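Long-range contacts in Ulp1-like SUMO protease (Chaetomium thermophilum, PDB 6DG4), which probably acts as a thiol protease that removes SUMO from its targets, this chain being the catalytic domain of a longer Ulp1-like enzyme: residues A[11-16]-A[232-237]; A[90-95]-A[113-118]; A[149-154]-A[189-194]. All coordinates share one frame; numbering follows the deposited sequence.

Interaction 1 (A[11-16]-A[232-237])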
ATOM      1  N   LEU A  11      -9.274  13.755  -1.595  1.00 10.43           N
ATOM      2  CA  LEU A  11      -8.107  12.878  -1.618  1.00 10.16           C
ATOM      3  C   LEU A  11      -7.380  12.935  -2.957  1.00  9.97           C
ATOM      4  O   LEU A  11      -6.147  12.992  -2.997  1.00 11.71           O
ATOM      5  CB  LEU A  11      -8.517  11.438  -1.303  1.00 11.29           C
ATOM      6  CG  LEU A  11      -7.378  10.411  -1.318  1.00 12.17           C
ATOM      7  CD1 LEU A  11      -6.378  10.693  -0.204  1.00 16.45           C
ATOM      8  CD2 LEU A  11      -7.919   8.996  -1.213  1.00 12.12           C
ATOM      9  N   ILE A  12      -8.123  12.882  -4.060  1.00  9.22           N
ATOM     10  CA  ILE A  12      -7.548  12.801  -5.398  1.00  8.59           C
ATOM     11  C   ILE A  12      -7.919  14.080  -6.127  1.00 10.11           C
ATOM     12  O   ILE A  12      -9.089  14.283  -6.479  1.00 11.76           O
ATOM     13  CB  ILE A  12      -8.048  11.570  -6.163  1.00  8.90           C
ATOM     14  CG1 ILE A  12      -7.776  10.302  -5.355  1.00  9.38           C
ATOM     15  CG2 ILE A  12      -7.389  11.494  -7.530  1.00  9.55           C
ATOM     16  CD1 ILE A  12      -8.358   9.048  -5.967  1.00 10.32           C
ATOM     17  N   THR A  13      -6.927  14.939  -6.350  1.00  9.57           N
ATOM     18  CA  THR A  13      -7.126  16.267  -6.903  1.00 10.04           C
ATOM     19  C   THR A  13      -6.216  16.498  -8.101  1.00 10.09           C
ATOM     20  O   THR A  13      -5.148  15.892  -8.206  1.00  9.90           O
ATOM     21  CB  THR A  13      -6.812  17.328  -5.837  1.00 11.85           C
ATOM     22  OG1 THR A  13      -5.545  17.035  -5.237  1.00 13.49           O
ATOM     23  CG2 THR A  13      -7.860  17.352  -4.749  1.00 12.61           C
ATOM     24  N   PRO A  14      -6.605  17.384  -9.010  1.00 10.78           N
ATOM     25  CA  PRO A  14      -5.778  17.630 -10.197  1.00 10.82           C
ATOM     26  C   PRO A  14      -4.433  18.256  -9.849  1.00  9.70           C
ATOM     27  O   PRO A  14      -4.306  19.032  -8.901  1.00 11.13           O
ATOM     28  CB  PRO A  14      -6.642  18.585 -11.034  1.00 12.77           C
ATOM     29  CG  PRO A  14      -7.607  19.192 -10.053  1.00 15.19           C
ATOM     30  CD  PRO A  14      -7.870  18.137  -9.039  1.00 12.96           C
ATOM     31  N   LEU A  15      -3.420  17.914 -10.642  1.00 10.74           N
ATOM     32  CA  LEU A  15      -2.073  18.413 -10.421  1.00 10.93           C
ATOM     33  C   LEU A  15      -1.880  19.811 -11.000  1.00 10.48           C
ATOM     34  O   LEU A  15      -2.555  20.217 -11.953  1.00 11.09           O
ATOM     35  CB  LEU A  15      -1.055  17.480 -11.084  1.00 11.10           C
ATOM     36  CG  LEU A  15      -0.896  16.092 -10.465  1.00 11.21           C
ATOM     37  CD1 LEU A  15      -0.148  15.190 -11.429  1.00 14.10           C
ATOM     38  CD2 LEU A  15      -0.164  16.169  -9.152  1.00 11.68           C
ATOM     39  N   SER A  16      -0.924  20.535 -10.431  1.00 10.21           N
ATOM     40  CA  SER A  16      -0.473  21.785 -11.011  1.00 10.70           C
ATOM     41  C   SER A  16       0.107  21.555 -12.405  1.00 11.78           C
ATOM     42  O   SER A  16       0.467  20.437 -12.788  1.00 11.45           O
ATOM     43  CB  SER A  16       0.635  22.386 -10.152  1.00 12.22           C
ATOM     44  OG  SER A  16       1.834  21.651 -10.330  1.00 12.62           O
ATOM     45  N   ARG A 232      -3.486   7.897 -11.096  1.00  7.85           N
ATOM     46  CA  ARG A 232      -2.270   7.390 -11.724  1.00  7.75           C
ATOM     47  C   ARG A 232      -1.251   8.505 -11.923  1.00  8.09           C
ATOM     48  O   ARG A 232      -0.052   8.304 -11.706  1.00  8.50           O
ATOM     49  CB  ARG A 232      -2.596   6.728 -13.061  1.00  8.60           C
ATOM     50  CG  ARG A 232      -3.413   5.462 -12.927  1.00  8.86           C
ATOM     51  CD  ARG A 232      -4.060   5.106 -14.256  1.00  8.02           C
ATOM     52  NE  ARG A 232      -4.871   3.900 -14.139  1.00  8.88           N
ATOM     53  CZ  ARG A 232      -4.416   2.667 -14.337  1.00  8.17           C
ATOM     54  NH1 ARG A 232      -3.147   2.468 -14.662  1.00  9.26           N
ATOM     55  NH2 ARG A 232      -5.228   1.630 -14.183  1.00  9.77           N
ATOM     56  N   GLN A 233      -1.710   9.680 -12.369  1.00  8.64           N
ATOM     57  CA  GLN A 233      -0.809  10.811 -12.547  1.00  9.33           C
ATOM     58  C   GLN A 233      -0.228  11.260 -11.216  1.00  8.25           C
ATOM     59  O   GLN A 233       0.952  11.623 -11.135  1.00  8.81           O
ATOM     60  CB  GLN A 233      -1.547  11.990 -13.170  1.00 12.23           C
ATOM     61  CG  GLN A 233      -2.024  11.791 -14.557  1.00 17.39           C
ATOM     62  CD  GLN A 233      -2.579  13.089 -15.107  1.00 25.91           C
ATOM     63  OE1 GLN A 233      -2.049  13.669 -16.057  1.00 33.09           O
ATOM     64  NE2 GLN A 233      -3.636  13.569 -14.484  1.00 28.53           N
ATOM     65  N   ARG A 234      -1.055  11.268 -10.166  1.00  8.30           N
ATOM     66  CA  ARG A 234      -0.579  11.684  -8.852  1.00  7.98           C
ATOM     67  C   ARG A 234       0.445  10.702  -8.303  1.00  7.80           C
ATOM     68  O   ARG A 234       1.456  11.114  -7.723  1.00  8.63           O
ATOM     69  CB  ARG A 234      -1.761  11.828  -7.895  1.00  7.77           C
ATOM     70  CG  ARG A 234      -2.742  12.933  -8.306  1.00  9.81           C
ATOM     71  CD  ARG A 234      -3.820  13.174  -7.243  1.00 10.35           C
ATOM     72  NE  ARG A 234      -3.179  13.552  -5.993  1.00 12.80           N
ATOM     73  CZ  ARG A 234      -2.665  14.751  -5.732  1.00 13.30           C
ATOM     74  NH1 ARG A 234      -2.742  15.747  -6.609  1.00 11.92           N
ATOM     75  NH2 ARG A 234      -2.054  14.952  -4.580  1.00 17.21           N
ATOM     76  N   ILE A 235       0.201   9.399  -8.471  1.00  8.10           N
ATOM     77  CA  ILE A 235       1.177   8.398  -8.051  1.00  7.32           C
ATOM     78  C   ILE A 235       2.485   8.603  -8.795  1.00  8.04           C
ATOM     79  O   ILE A 235       3.572   8.539  -8.206  1.00  8.26           O
ATOM     80  CB  ILE A 235       0.614   6.981  -8.266  1.00  8.05           C
ATOM     81  CG1 ILE A 235      -0.541   6.709  -7.299  1.00  8.78           C
ATOM     82  CG2 ILE A 235       1.713   5.924  -8.092  1.00  8.94           C
ATOM     83  CD1 ILE A 235      -1.405   5.536  -7.728  1.00 10.56           C
ATOM     84  N   ALA A 236       2.406   8.857 -10.103  1.00  7.70           N
ATOM     85  CA  ALA A 236       3.610   9.112 -10.886  1.00  8.26           C
ATOM     86  C   ALA A 236       4.378  10.306 -10.329  1.00  8.26           C
ATOM     87  O   ALA A 236       5.604  10.255 -10.175  1.00  8.89           O
ATOM     88  CB  ALA A 236       3.242   9.351 -12.350  1.00  9.24           C
ATOM     89  N   ALA A 237       3.668  11.396 -10.024  1.00  7.48           N
ATOM     90  CA  ALA A 237       4.317  12.576  -9.464  1.00  7.42           C
ATOM     91  C   ALA A 237       4.989  12.266  -8.130  1.00  7.40           C
ATOM     92  O   ALA A 237       6.110  12.723  -7.870  1.00  8.28           O
ATOM     93  CB  ALA A 237       3.300  13.707  -9.305  1.00  8.43           C
TER
HETATM   94  O   HOH W   1      -3.896  11.357  -4.218  1.00 31.62           O
HETATM   95  O   HOH W   2      -2.918  13.082  -1.926  1.00 36.37           O
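Arg234 of helix 228-241 reaches Thr13 in the irregular N-terminal arm, which packs over this helix before Ser16, as N-cap, starts helix 17-27. The arginine chain leaves its helix extended as far as CD and then bends, chi3 of 59° turning NE off that line. NH1 donates to Thr13 O at 2.9 Å, but the bond is not straight: N-H...O is 134°, and the oxygen is tilted 31° from the guanidinium plane. Thr13 also lays OG1 over one face of the guanidinium, toward its rim; OG1 and NH1 are 3.4 Å apart there without a hydrogen bond. NE instead donates to a water 2.9 Å away, which donates in turn to Leu11 O, so one side chain holds the arm at two carbonyls, one directly and one through water. Nearer the helix, Arg234 CD is 4.0 Å from Ile12 CG2. An alanine in place of Arg234 would probably leave Thr13 O without this donor, break the water bridge to Leu11 O and open a gap beside Leu15. The Leu15 side chain crosses those of Gln233 and Arg234 obliquely, with one methyl group toward each. CD2 sits 3.6 Å from Arg234 NH1 and 4.3 Å from Ala237 CB, while CD1 lies against Gln233, 3.7 Å from its backbone O.

Interaction 2 (A[90-95]-A[113-118]). With SO4 (sulfate ion), chain B.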
ATOM      1  N   THR A  90       4.520  -0.398   8.341  1.00  9.22           N
ATOM      2  CA  THR A  90       5.508  -1.128   7.568  1.00  9.85           C
ATOM      3  C   THR A  90       4.830  -1.836   6.407  1.00  9.91           C
ATOM      4  O   THR A  90       3.624  -2.086   6.413  1.00 11.50           O
ATOM      5  CB  THR A  90       6.332  -2.079   8.444  1.00 10.92           C
ATOM      6  OG1 THR A  90       7.410  -2.601   7.659  1.00 13.11           O
ATOM      7  CG2 THR A  90       5.485  -3.216   8.973  1.00 12.69           C
ATOM      8  N   ALA A  91       5.629  -2.132   5.389  1.00 11.42           N
ATOM      9  CA  ALA A  91       5.113  -2.671   4.147  1.00 11.70           C
ATOM     10  C   ALA A  91       6.001  -3.812   3.689  1.00 11.21           C
ATOM     11  O   ALA A  91       7.200  -3.850   3.980  1.00 12.59           O
ATOM     12  CB  ALA A  91       5.086  -1.609   3.049  1.00 14.34           C
ATOM     13  N   PHE A  92       5.398  -4.719   2.938  1.00  9.97           N
ATOM     14  CA  PHE A  92       6.092  -5.853   2.361  1.00  9.95           C
ATOM     15  C   PHE A  92       6.193  -5.707   0.851  1.00 10.16           C
ATOM     16  O   PHE A  92       5.430  -4.973   0.212  1.00 10.69           O
ATOM     17  CB  PHE A  92       5.372  -7.149   2.724  1.00 11.63           C
ATOM     18  CG  PHE A  92       5.586  -7.567   4.141  1.00 12.86           C
ATOM     19  CD1 PHE A  92       4.805  -7.052   5.153  1.00 16.67           C
ATOM     20  CD2 PHE A  92       6.595  -8.453   4.469  1.00 13.23           C
ATOM     21  CE1 PHE A  92       5.009  -7.430   6.465  1.00 16.96           C
ATOM     22  CE2 PHE A  92       6.798  -8.833   5.778  1.00 14.54           C
ATOM     23  CZ  PHE A  92       6.003  -8.316   6.774  1.00 15.82           C
ATOM     24  N   THR A  93       7.175  -6.412   0.294  1.00 10.64           N
ATOM     25  CA  THR A  93       7.381  -6.433  -1.139  1.00 10.45           C
ATOM     26  C   THR A  93       6.467  -7.465  -1.794  1.00 11.44           C
ATOM     27  O   THR A  93       5.731  -8.206  -1.133  1.00 11.61           O
ATOM     28  CB  THR A  93       8.834  -6.774  -1.475  1.00 12.08           C
ATOM     29  OG1 THR A  93       9.068  -8.165  -1.205  1.00 13.43           O
ATOM     30  CG2 THR A  93       9.800  -5.898  -0.668  1.00 14.02           C
ATOM     31  N   SER A  94       6.556  -7.536  -3.123  1.00 12.05           N
ATOM     32  CA  SER A  94       5.777  -8.495  -3.893  1.00 12.35           C
ATOM     33  C   SER A  94       6.229  -9.930  -3.667  1.00 12.02           C
ATOM     34  O   SER A  94       5.539 -10.857  -4.106  1.00 14.23           O
ATOM     35  CB  SER A  94       5.857  -8.153  -5.386  1.00 14.68           C
ATOM     36  OG  SER A  94       7.120  -8.489  -5.942  1.00 17.64           O
ATOM     37  N   PHE A  95       7.361 -10.136  -3.003  1.00 11.41           N
ATOM     38  CA  PHE A  95       7.832 -11.483  -2.726  1.00 10.71           C
ATOM     39  C   PHE A  95       7.190 -12.081  -1.489  1.00  9.46           C
ATOM     40  O   PHE A  95       7.270 -13.298  -1.298  1.00 10.31           O
ATOM     41  CB  PHE A  95       9.355 -11.476  -2.579  1.00 12.16           C
ATOM     42  CG  PHE A  95      10.074 -11.153  -3.860  1.00 15.96           C
ATOM     43  CD1 PHE A  95      10.388 -12.156  -4.754  1.00 19.62           C
ATOM     44  CD2 PHE A  95      10.403  -9.848  -4.186  1.00 17.00           C
ATOM     45  CE1 PHE A  95      11.034 -11.871  -5.938  1.00 22.31           C
ATOM     46  CE2 PHE A  95      11.051  -9.555  -5.373  1.00 20.87           C
ATOM     47  CZ  PHE A  95      11.363 -10.569  -6.249  1.00 22.95           C
ATOM     48  N   ARG A 113      11.860  -9.980   9.139  1.00 14.98           N
ATOM     49  CA  ARG A 113      12.908  -9.164   9.744  1.00 16.14           C
ATOM     50  C   ARG A 113      13.221  -7.937   8.896  1.00 16.59           C
ATOM     51  O   ARG A 113      13.447  -6.846   9.435  1.00 14.93           O
ATOM     52  CB  ARG A 113      14.153 -10.018   9.990  1.00 19.25           C
ATOM     53  CG  ARG A 113      13.969 -11.022  11.114  1.00 22.14           C
ATOM     54  CD  ARG A 113      15.261 -11.730  11.491  1.00 26.18           C
ATOM     55  NE  ARG A 113      15.807 -12.563  10.419  1.00 29.21           N
ATOM     56  CZ  ARG A 113      15.463 -13.831  10.193  1.00 30.90           C
ATOM     57  NH1 ARG A 113      14.549 -14.425  10.950  1.00 32.88           N
ATOM     58  NH2 ARG A 113      16.029 -14.504   9.201  1.00 30.50           N
ATOM     59  N   ARG A 114      13.223  -8.084   7.567  1.00 14.65           N
ATOM     60  CA  ARG A 114      13.516  -6.947   6.698  1.00 14.70           C
ATOM     61  C   ARG A 114      12.430  -5.885   6.781  1.00 14.02           C
ATOM     62  O   ARG A 114      12.708  -4.695   6.585  1.00 17.02           O
ATOM     63  CB  ARG A 114      13.703  -7.422   5.257  1.00 17.94           C
ATOM     64  CG  ARG A 114      15.155  -7.734   4.903  1.00 36.07           C
ATOM     65  CD  ARG A 114      15.278  -8.572   3.636  1.00 45.88           C
ATOM     66  NE  ARG A 114      16.653  -8.639   3.140  1.00119.46           N
ATOM     67  CZ  ARG A 114      17.648  -9.283   3.747  1.00 89.01           C
ATOM     68  NH1 ARG A 114      17.440  -9.915   4.894  1.00 90.84           N
ATOM     69  NH2 ARG A 114      18.860  -9.288   3.210  1.00 84.27           N
ATOM     70  N   ALA A 115      11.195  -6.291   7.067  1.00 12.68           N
ATOM     71  CA  ALA A 115      10.089  -5.372   7.300  1.00 12.45           C
ATOM     72  C   ALA A 115      10.014  -4.892   8.745  1.00 11.64           C
ATOM     73  O   ALA A 115       9.095  -4.139   9.088  1.00 11.80           O
ATOM     74  CB  ALA A 115       8.764  -6.036   6.915  1.00 11.33           C
ATOM     75  N   ASN A 116      10.953  -5.312   9.592  1.00 11.95           N
ATOM     76  CA  ASN A 116      10.980  -4.917  11.000  1.00 12.86           C
ATOM     77  C   ASN A 116       9.715  -5.350  11.732  1.00 13.04           C
ATOM     78  O   ASN A 116       9.194  -4.639  12.593  1.00 14.01           O
ATOM     79  CB  ASN A 116      11.274  -3.429  11.151  1.00 14.53           C
ATOM     80  CG  ASN A 116      12.679  -3.100  10.726  1.00 17.57           C
ATOM     81  OD1 ASN A 116      13.638  -3.662  11.253  1.00 18.96           O
ATOM     82  ND2 ASN A 116      12.814  -2.229   9.739  1.00 20.43           N
ATOM     83  N   VAL A 117       9.246  -6.548  11.403  1.00 12.19           N
ATOM     84  CA  VAL A 117       8.111  -7.176  12.062  1.00 12.81           C
ATOM     85  C   VAL A 117       8.678  -8.298  12.922  1.00 13.81           C
ATOM     86  O   VAL A 117       8.971  -9.394  12.428  1.00 15.88           O
ATOM     87  CB  VAL A 117       7.089  -7.697  11.048  1.00 12.94           C
ATOM     88  CG1 VAL A 117       5.950  -8.399  11.746  1.00 15.19           C
ATOM     89  CG2 VAL A 117       6.564  -6.551  10.191  1.00 13.10           C
ATOM     90  N   ARG A 118       8.838  -8.023  14.213  1.00 12.58           N
ATOM     91  CA  ARG A 118       9.383  -8.977  15.165  1.00 12.37           C
ATOM     92  C   ARG A 118       8.434  -9.110  16.347  1.00 12.14           C
ATOM     93  O   ARG A 118       7.596  -8.243  16.598  1.00 13.54           O
ATOM     94  CB  ARG A 118      10.765  -8.531  15.658  1.00 15.40           C
ATOM     95  CG  ARG A 118      11.828  -8.537  14.568  1.00 17.63           C
ATOM     96  CD  ARG A 118      13.130  -7.951  15.079  1.00 18.13           C
ATOM     97  NE  ARG A 118      14.219  -8.075  14.113  1.00 22.62           N
ATOM     98  CZ  ARG A 118      14.474  -7.207  13.135  1.00 26.79           C
ATOM     99  NH1 ARG A 118      13.718  -6.130  12.966  1.00 27.83           N
ATOM    100  NH2 ARG A 118      15.496  -7.423  12.318  1.00 30.13           N
TER
HETATM  101  S   SO4 B 301      18.919 -12.268   7.864  1.00125.69           S
HETATM  102  O1  SO4 B 301      17.760 -11.553   8.393  1.00 58.20           O
HETATM  103  O2  SO4 B 301      19.338 -11.661   6.602  1.00 63.93           O
HETATM  104  O3  SO4 B 301      18.561 -13.666   7.636  1.00 55.93           O
HETATM  105  O4  SO4 B 301      20.013 -12.197   8.828  1.00 92.80           O
HETATM  106  O   HOH W   3      10.086  -0.826   8.226  1.00 31.24           O
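The turn closing helix 109-114, a Schellman motif with Asn116 at positive phi, docks through Ala115 onto Thr90 of the edge strand 89-91 and onto Phe92 just beyond it. Thr90 OG1 stands anti to the backbone N (chi1 -171°) and donates to Ala115 O at 2.7 Å, in the carbonyl plane and on a lone pair. The same hydroxyl accepts from a water. Ala115 CB lies over one face of the Phe92 ring, toward its rim, in a CH-pi contact, 3.8 Å from the centroid and 23° off the normal. Val117, set across the Phe92 side chain at about a right angle, brings CG2 to 3.9 Å from Phe92 CZ and 3.7 Å from Thr90 CG2. Two arginines at the helix end point elsewhere and hold a sulfate, probably from the crystallisation liquor: Arg113 NE donates to O1 at 3.0 Å and Arg114 NH1 to O2 at 3.1 Å. The contact is buried. Phe92 also meets Phe96 of helix 96-103, Leu112 of helix 109-114, and Ile128 and Ile130 of strand 127-134, the strand to which the backbone of Thr90 is hydrogen-bonded in parallel.

Interaction 3 (A[149-154]-A[189-194])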
ATOM      1  N   THR A 149      -6.589  -6.594  14.734  1.00  9.87           N
ATOM      2  CA  THR A 149      -7.407  -6.952  13.586  1.00  9.41           C
ATOM      3  C   THR A 149      -6.555  -7.321  12.381  1.00  9.08           C
ATOM      4  O   THR A 149      -5.423  -6.854  12.215  1.00  9.68           O
ATOM      5  CB  THR A 149      -8.392  -5.841  13.172  1.00 10.08           C
ATOM      6  OG1 THR A 149      -7.678  -4.675  12.739  1.00 11.18           O
ATOM      7  CG2 THR A 149      -9.311  -5.497  14.328  1.00 11.34           C
ATOM      8  N   VAL A 150      -7.137  -8.166  11.537  1.00  9.32           N
ATOM      9  CA  VAL A 150      -6.634  -8.408  10.196  1.00  9.48           C
ATOM     10  C   VAL A 150      -7.750  -8.074   9.218  1.00 10.09           C
ATOM     11  O   VAL A 150      -8.936  -8.244   9.521  1.00 11.35           O
ATOM     12  CB  VAL A 150      -6.145  -9.857   9.983  1.00 11.23           C
ATOM     13  CG1 VAL A 150      -5.101 -10.238  11.036  1.00 11.60           C
ATOM     14  CG2 VAL A 150      -7.315 -10.838   9.997  1.00 13.38           C
ATOM     15  N   SER A 151      -7.359  -7.617   8.031  1.00 10.31           N
ATOM     16  CA  SER A 151      -8.318  -7.246   7.006  1.00 10.35           C
ATOM     17  C   SER A 151      -7.751  -7.569   5.633  1.00 10.08           C
ATOM     18  O   SER A 151      -6.535  -7.567   5.423  1.00 10.09           O
ATOM     19  CB  SER A 151      -8.655  -5.749   7.035  1.00 10.42           C
ATOM     20  OG  SER A 151      -9.133  -5.342   8.305  1.00 11.54           O
ATOM     21  N   HIS A 152      -8.656  -7.817   4.697  1.00 10.22           N
ATOM     22  CA  HIS A 152      -8.313  -7.993   3.294  1.00 10.02           C
ATOM     23  C   HIS A 152      -9.249  -7.102   2.497  1.00  9.97           C
ATOM     24  O   HIS A 152     -10.468  -7.298   2.529  1.00 11.84           O
ATOM     25  CB  HIS A 152      -8.479  -9.458   2.893  1.00 10.71           C
ATOM     26  CG  HIS A 152      -8.161  -9.727   1.457  1.00 10.31           C
ATOM     27  ND1 HIS A 152      -8.940 -10.540   0.665  1.00 11.34           N
ATOM     28  CD2 HIS A 152      -7.156  -9.282   0.667  1.00 10.84           C
ATOM     29  CE1 HIS A 152      -8.421 -10.598  -0.547  1.00 10.82           C
ATOM     30  NE2 HIS A 152      -7.342  -9.838  -0.575  1.00 11.22           N
ATOM     31  N   LEU A 153      -8.683  -6.117   1.797  1.00  9.88           N
ATOM     32  CA  LEU A 153      -9.464  -5.154   1.027  1.00 10.33           C
ATOM     33  C   LEU A 153      -9.352  -5.526  -0.446  1.00  9.79           C
ATOM     34  O   LEU A 153      -8.286  -5.378  -1.056  1.00 10.55           O
ATOM     35  CB  LEU A 153      -8.994  -3.721   1.259  1.00 10.58           C
ATOM     36  CG  LEU A 153      -9.398  -3.108   2.601  1.00 13.29           C
ATOM     37  CD1 LEU A 153      -8.535  -3.633   3.737  1.00 16.76           C
ATOM     38  CD2 LEU A 153      -9.349  -1.589   2.548  1.00 15.22           C
ATOM     39  N   ASP A 154     -10.447  -6.026  -1.003  1.00 11.33           N
ATOM     40  CA  ASP A 154     -10.528  -6.412  -2.406  1.00 11.63           C
ATOM     41  C   ASP A 154     -11.528  -5.476  -3.072  1.00 11.03           C
ATOM     42  O   ASP A 154     -12.721  -5.517  -2.759  1.00 12.24           O
ATOM     43  CB  ASP A 154     -10.989  -7.861  -2.508  1.00 11.96           C
ATOM     44  CG  ASP A 154     -10.959  -8.385  -3.922  1.00 11.69           C
ATOM     45  OD1 ASP A 154     -10.919  -7.564  -4.867  1.00 12.30           O
ATOM     46  OD2 ASP A 154     -10.989  -9.623  -4.084  1.00 16.01           O
ATOM     47  N   VAL A 189     -11.737  -8.072  10.182  1.00 13.94           N
ATOM     48  CA  VAL A 189     -12.675  -6.971  10.014  1.00 15.24           C
ATOM     49  C   VAL A 189     -12.690  -6.582   8.545  1.00 12.63           C
ATOM     50  O   VAL A 189     -11.630  -6.392   7.938  1.00 13.43           O
ATOM     51  CB  VAL A 189     -12.279  -5.754  10.872  1.00 19.95           C
ATOM     52  CG1 VAL A 189     -13.137  -4.542  10.524  1.00 22.73           C
ATOM     53  CG2 VAL A 189     -12.385  -6.093  12.356  1.00 21.72           C
ATOM     54  N   ASP A 190     -13.887  -6.466   7.977  1.00 12.65           N
ATOM     55  CA  ASP A 190     -14.052  -5.954   6.628  1.00 13.35           C
ATOM     56  C   ASP A 190     -14.280  -4.449   6.669  1.00 14.69           C
ATOM     57  O   ASP A 190     -14.975  -3.934   7.553  1.00 17.24           O
ATOM     58  CB  ASP A 190     -15.245  -6.608   5.931  1.00 15.22           C
ATOM     59  CG  ASP A 190     -14.955  -8.015   5.446  1.00 17.69           C
ATOM     60  OD1 ASP A 190     -13.845  -8.295   4.950  1.00 17.65           O
ATOM     61  OD2 ASP A 190     -15.866  -8.852   5.546  1.00 24.41           O
ATOM     62  N   PHE A 191     -13.684  -3.753   5.711  1.00 13.10           N
ATOM     63  CA  PHE A 191     -13.916  -2.335   5.498  1.00 14.35           C
ATOM     64  C   PHE A 191     -14.582  -2.139   4.145  1.00 13.52           C
ATOM     65  O   PHE A 191     -14.178  -2.751   3.153  1.00 16.21           O
ATOM     66  CB  PHE A 191     -12.600  -1.547   5.514  1.00 16.10           C
ATOM     67  CG  PHE A 191     -11.938  -1.517   6.853  1.00 18.14           C
ATOM     68  CD1 PHE A 191     -12.366  -0.632   7.824  1.00 21.43           C
ATOM     69  CD2 PHE A 191     -10.890  -2.370   7.146  1.00 19.20           C
ATOM     70  CE1 PHE A 191     -11.769  -0.600   9.063  1.00 23.05           C
ATOM     71  CE2 PHE A 191     -10.286  -2.345   8.391  1.00 21.03           C
ATOM     72  CZ  PHE A 191     -10.729  -1.461   9.351  1.00 21.69           C
ATOM     73  N   GLN A 192     -15.601  -1.291   4.107  1.00 13.74           N
ATOM     74  CA  GLN A 192     -16.153  -0.877   2.828  1.00 12.39           C
ATOM     75  C   GLN A 192     -15.126  -0.028   2.094  1.00 11.64           C
ATOM     76  O   GLN A 192     -14.408   0.772   2.701  1.00 12.69           O
ATOM     77  CB  GLN A 192     -17.423  -0.055   3.032  1.00 15.40           C
ATOM     78  CG  GLN A 192     -18.126   0.329   1.734  1.00 19.06           C
ATOM     79  CD  GLN A 192     -19.190   1.427   1.899  1.00 21.07           C
ATOM     80  OE1 GLN A 192     -19.705   1.688   3.003  1.00 23.66           O
ATOM     81  NE2 GLN A 192     -19.521   2.075   0.783  1.00 17.82           N
ATOM     82  N   ALA A 193     -15.054  -0.206   0.784  1.00 11.62           N
ATOM     83  CA  ALA A 193     -14.145   0.581  -0.032  1.00 10.91           C
ATOM     84  C   ALA A 193     -14.759   0.728  -1.411  1.00  9.94           C
ATOM     85  O   ALA A 193     -15.685  -0.013  -1.764  1.00 11.57           O
ATOM     86  CB  ALA A 193     -12.761  -0.077  -0.115  1.00 11.76           C
ATOM     87  N   PRO A 194     -14.296   1.694  -2.202  1.00 10.60           N
ATOM     88  CA  PRO A 194     -14.884   1.889  -3.529  1.00 10.29           C
ATOM     89  C   PRO A 194     -14.812   0.627  -4.373  1.00  9.74           C
ATOM     90  O   PRO A 194     -13.848  -0.138  -4.311  1.00 10.97           O
ATOM     91  CB  PRO A 194     -14.035   3.019  -4.119  1.00 10.70           C
ATOM     92  CG  PRO A 194     -13.639   3.815  -2.909  1.00 11.19           C
ATOM     93  CD  PRO A 194     -13.353   2.779  -1.862  1.00 10.03           C
TER
HETATM   94  O   HOH W   4     -11.274  -7.999   5.728  1.00 14.21           O
HETATM   95  O   HOH W   5     -12.031  -5.291   3.967  1.00 16.19           O
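The Phe191 ring takes Ser151 OG at its edge, near the ring plane and 3.2 Å from CE2, while one face carries its own neighbour Val189, whose CG1 is 4.1 Å above the plane and offset toward the rim. Leu153 approaches the ring obliquely, CD1 being 4.3 Å from Phe191 CD2. With OG beside the backbone N (chi1 -56°), the serine hydroxyl also donates to Val189 O at 2.7 Å, tilted 22° from the carbonyl plane, so a buried polar group bonds to the backbone right where it meets the aromatic edge. Val189 N returns a bond to Val150 O, 2.9 Å long and nearly straight at 162°. Thr149 crosses Val189 obliquely, its CG2 3.7 Å from Val189 CG2. Farther on the two backbones diverge and water takes the place of direct pairing. One water accepts from His152 N at 2.8 Å and lies beside Val189 O and Asp190 OD1; a second accepts from Phe191 N at 2.9 Å and lies beside His152 O. The polar ends of His152 and Asp190 have other partners: the imidazole bonds to Thr139 and Ser162, and the carboxylate to Gly161 and Lys166. This is a parallel strand pairing, 149-153 with 187-188, fading into a water-bridged loop at the border of the central mixed sheet. Strand 149-153 leads into Asp154, whose OD1 bonds to His137 NE2, consistent with the His-Asp pair of the Cys-His-Asp triad of C48 peptidases.

Interactions 2 and 3 meet the same five-stranded mixed sheet near its two outer strands, 89-91 and 187-188, with centres about 20 Å apart and nearest atoms about 11 Å apart. Interaction 1 joins the N-terminal arm to helix 228-241, and the span between its segments contains both other contacts; its centre lies about 27 Å from that of interaction 2, on the opposite side of the chain's centre, and about 24 Å from that of interaction 3. None of the three touches another. Segment 149-154 of interaction 3 ends at Asp154, bonded to His137 in what is probably part of the catalytic triad, whereas the sulfate of interaction 2 is held at the end of helix 109-114.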